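Local coordinates for protein protocadherin gamma-B3 (Homo sapiens, PDB 5K8R) that probably acts as a calcium-dependent cell-adhesion protein, and may help to establish and maintain specific neuronal connections in the brain, at residues A[207-212]-A[295-300]. Residues are numbered along the deposited sequence; the frame is centred on the assembly and turned at random.
With CA (calcium ion), chain I; CA (calcium ion), chain J; CA (calcium ion), chain H.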
loop_
_atom_site.group_PDB
_atom_site.type_symbol
_atom_site.label_atom_id
_atom_site.label_comp_id
_atom_site.label_asym_id
_atom_site.label_seq_id
_atom_site.Cartn_x
_atom_site.Cartn_y
_atom_site.Cartn_z
ATOM N N ASP A 207 -10.040 -2.807 -0.763
ATOM C CA ASP A 207 -11.226 -3.525 -0.320
ATOM C C ASP A 207 -12.133 -3.939 -1.472
ATOM O O ASP A 207 -13.269 -4.362 -1.232
ATOM C CB ASP A 207 -12.010 -2.680 0.690
ATOM C CG ASP A 207 -12.240 -1.256 0.213
ATOM O OD1 ASP A 207 -12.209 -1.013 -1.011
ATOM O OD2 ASP A 207 -12.458 -0.374 1.072
ATOM N N ASN A 208 -11.664 -3.828 -2.710
ATOM C CA ASN A 208 -12.452 -4.192 -3.886
ATOM C C ASN A 208 -11.629 -5.108 -4.780
ATOM O O ASN A 208 -10.619 -4.659 -5.358
ATOM C CB ASN A 208 -12.898 -2.952 -4.654
ATOM C CG ASN A 208 -13.925 -2.135 -3.897
ATOM O OD1 ASN A 208 -15.117 -2.441 -3.921
ATOM N ND2 ASN A 208 -13.468 -1.087 -3.220
ATOM N N PRO A 209 -12.003 -6.377 -4.918
ATOM C CA PRO A 209 -11.294 -7.266 -5.845
ATOM C C PRO A 209 -11.646 -6.933 -7.282
ATOM O O PRO A 209 -12.637 -6.233 -7.539
ATOM C CB PRO A 209 -11.804 -8.665 -5.457
ATOM C CG PRO A 209 -12.468 -8.493 -4.116
ATOM C CD PRO A 209 -13.002 -7.099 -4.118
ATOM N N PRO A 210 -10.856 -7.402 -8.249
ATOM C CA PRO A 210 -11.234 -7.214 -9.655
ATOM C C PRO A 210 -12.512 -7.971 -9.981
ATOM O O PRO A 210 -12.822 -9.002 -9.380
ATOM C CB PRO A 210 -10.035 -7.780 -10.426
ATOM C CG PRO A 210 -8.901 -7.747 -9.452
ATOM C CD PRO A 210 -9.519 -8.003 -8.112
ATOM N N VAL A 211 -13.264 -7.440 -10.944
ATOM C CA VAL A 211 -14.531 -8.026 -11.369
ATOM C C VAL A 211 -14.526 -8.120 -12.889
ATOM O O VAL A 211 -14.485 -7.093 -13.577
ATOM C CB VAL A 211 -15.740 -7.209 -10.886
ATOM C CG1 VAL A 211 -17.015 -7.717 -11.539
ATOM C CG2 VAL A 211 -15.852 -7.272 -9.370
ATOM N N PHE A 212 -14.571 -9.344 -13.407
ATOM C CA PHE A 212 -14.651 -9.542 -14.847
ATOM C C PHE A 212 -16.030 -9.148 -15.361
ATOM O O PHE A 212 -17.047 -9.378 -14.701
ATOM C CB PHE A 212 -14.360 -10.997 -15.210
ATOM C CG PHE A 212 -12.898 -11.316 -15.316
ATOM C CD1 PHE A 212 -12.163 -10.889 -16.411
ATOM C CD2 PHE A 212 -12.260 -12.053 -14.332
ATOM C CE1 PHE A 212 -10.817 -11.184 -16.517
ATOM C CE2 PHE A 212 -10.915 -12.351 -14.433
ATOM C CZ PHE A 212 -10.194 -11.917 -15.528
ATOM N N GLY A 295 -2.933 -5.280 -4.437
ATOM C CA GLY A 295 -3.110 -5.935 -3.159
ATOM C C GLY A 295 -3.325 -7.430 -3.235
ATOM O O GLY A 295 -3.741 -8.035 -2.240
ATOM N N HIS A 296 -3.066 -8.040 -4.392
ATOM C CA HIS A 296 -3.133 -9.482 -4.607
ATOM C C HIS A 296 -4.548 -10.042 -4.491
ATOM O O HIS A 296 -4.720 -11.239 -4.244
ATOM C CB HIS A 296 -2.190 -10.230 -3.657
ATOM C CG HIS A 296 -0.772 -9.758 -3.726
ATOM N ND1 HIS A 296 -0.247 -8.842 -2.839
ATOM C CD2 HIS A 296 0.229 -10.061 -4.587
ATOM C CE1 HIS A 296 1.017 -8.610 -3.144
ATOM N NE2 HIS A 296 1.330 -9.337 -4.202
ATOM N N HIS A 297 -5.569 -9.207 -4.664
ATOM C CA HIS A 297 -6.918 -9.722 -4.856
ATOM C C HIS A 297 -7.023 -10.368 -6.231
ATOM O O HIS A 297 -6.476 -9.863 -7.215
ATOM C CB HIS A 297 -7.951 -8.604 -4.719
ATOM C CG HIS A 297 -8.407 -8.368 -3.313
ATOM N ND1 HIS A 297 -8.407 -9.358 -2.354
ATOM C CD2 HIS A 297 -8.881 -7.256 -2.704
ATOM C CE1 HIS A 297 -8.861 -8.865 -1.215
ATOM N NE2 HIS A 297 -9.155 -7.591 -1.401
ATOM N N THR A 298 -7.729 -11.492 -6.300
ATOM C CA THR A 298 -7.786 -12.293 -7.512
ATOM C C THR A 298 -9.221 -12.454 -7.993
ATOM O O THR A 298 -10.171 -12.437 -7.203
ATOM C CB THR A 298 -7.163 -13.677 -7.288
ATOM O OG1 THR A 298 -7.804 -14.317 -6.177
ATOM C CG2 THR A 298 -5.674 -13.552 -7.008
ATOM N N ALA A 299 -9.364 -12.602 -9.309
ATOM C CA ALA A 299 -10.629 -12.943 -9.940
ATOM C C ALA A 299 -10.348 -13.934 -11.057
ATOM O O ALA A 299 -9.269 -13.924 -11.654
ATOM C CB ALA A 299 -11.350 -11.706 -10.490
ATOM N N TYR A 300 -11.323 -14.797 -11.337
ATOM C CA TYR A 300 -11.119 -15.878 -12.292
ATOM C C TYR A 300 -12.314 -15.988 -13.223
ATOM O O TYR A 300 -13.463 -15.988 -12.770
ATOM C CB TYR A 300 -10.886 -17.210 -11.567
ATOM C CG TYR A 300 -9.658 -17.208 -10.683
ATOM C CD1 TYR A 300 -9.729 -16.777 -9.364
ATOM C CD2 TYR A 300 -8.429 -17.631 -11.169
ATOM C CE1 TYR A 300 -8.610 -16.769 -8.554
ATOM C CE2 TYR A 300 -7.304 -17.628 -10.365
ATOM C CZ TYR A 300 -7.400 -17.195 -9.059
ATOM O OH TYR A 300 -6.283 -17.190 -8.255
HETATM CA CA CA I . -14.371 0.919 0.081
HETATM CA CA CA J . -11.100 1.057 -1.833
HETATM CA CA CA H . -8.576 -3.556 -5.818
HETATM O O HOH W 1 -15.820 0.627 2.092
#
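Pro-209 lies over one face of the His-297 imidazole, its CG 4.2 Å from the ring centroid and 16° off the normal, a CH-pi contact displaced toward the rim on the CD2 and CG side. The edge of the Phe-212 ring meets backbone: CE2 is 3.6 Å from Ala-299 O, and Tyr-300 N also lies near the ring plane. Beside this edge, Phe-212 CD2 packs against the Ala-299 methyl at 4.0 Å. Phe-212 CB points toward 298-300, and with CG anti to the carbonyl carbon (chi1 -83°) the ring lies beside Ala-299; it also touches Ala-291 of the adjacent strand 284-292. An alanine at Phe-212 would probably leave the Ala-299 methyl without its aromatic neighbour, the Ala-299 and Tyr-300 backbone without the ring edge, and a gap between the two strands.

Between the two rings sits Pro-210. Its CD approaches His-297 O (3.7 Å) and His-297 CB, while its CB meets the Ala-299 methyl. That methyl also lies 3.3 Å from Pro-210 O. The two backbones run in nearly the same direction, 19° apart, and are joined here by van der Waals contact; Val-211 is hydrogen-bonded through its backbone to Ile-237, and Ala-299 to Ala-291, each within its own sheet.

Just upstream, Asp-207 bridges two calcium ions, OD2 binding one and OD1 the other, each at 2.5 Å. Asn-208 O binds a third calcium at 2.4 Å, together with Asp-238, Asp-240 and Asp-293, among others. This is the calcium-bound DXNDNPP linker of cadherin repeats leading into the third repeat, where its first strand packs against a strand of the facing sheet of the beta sandwich.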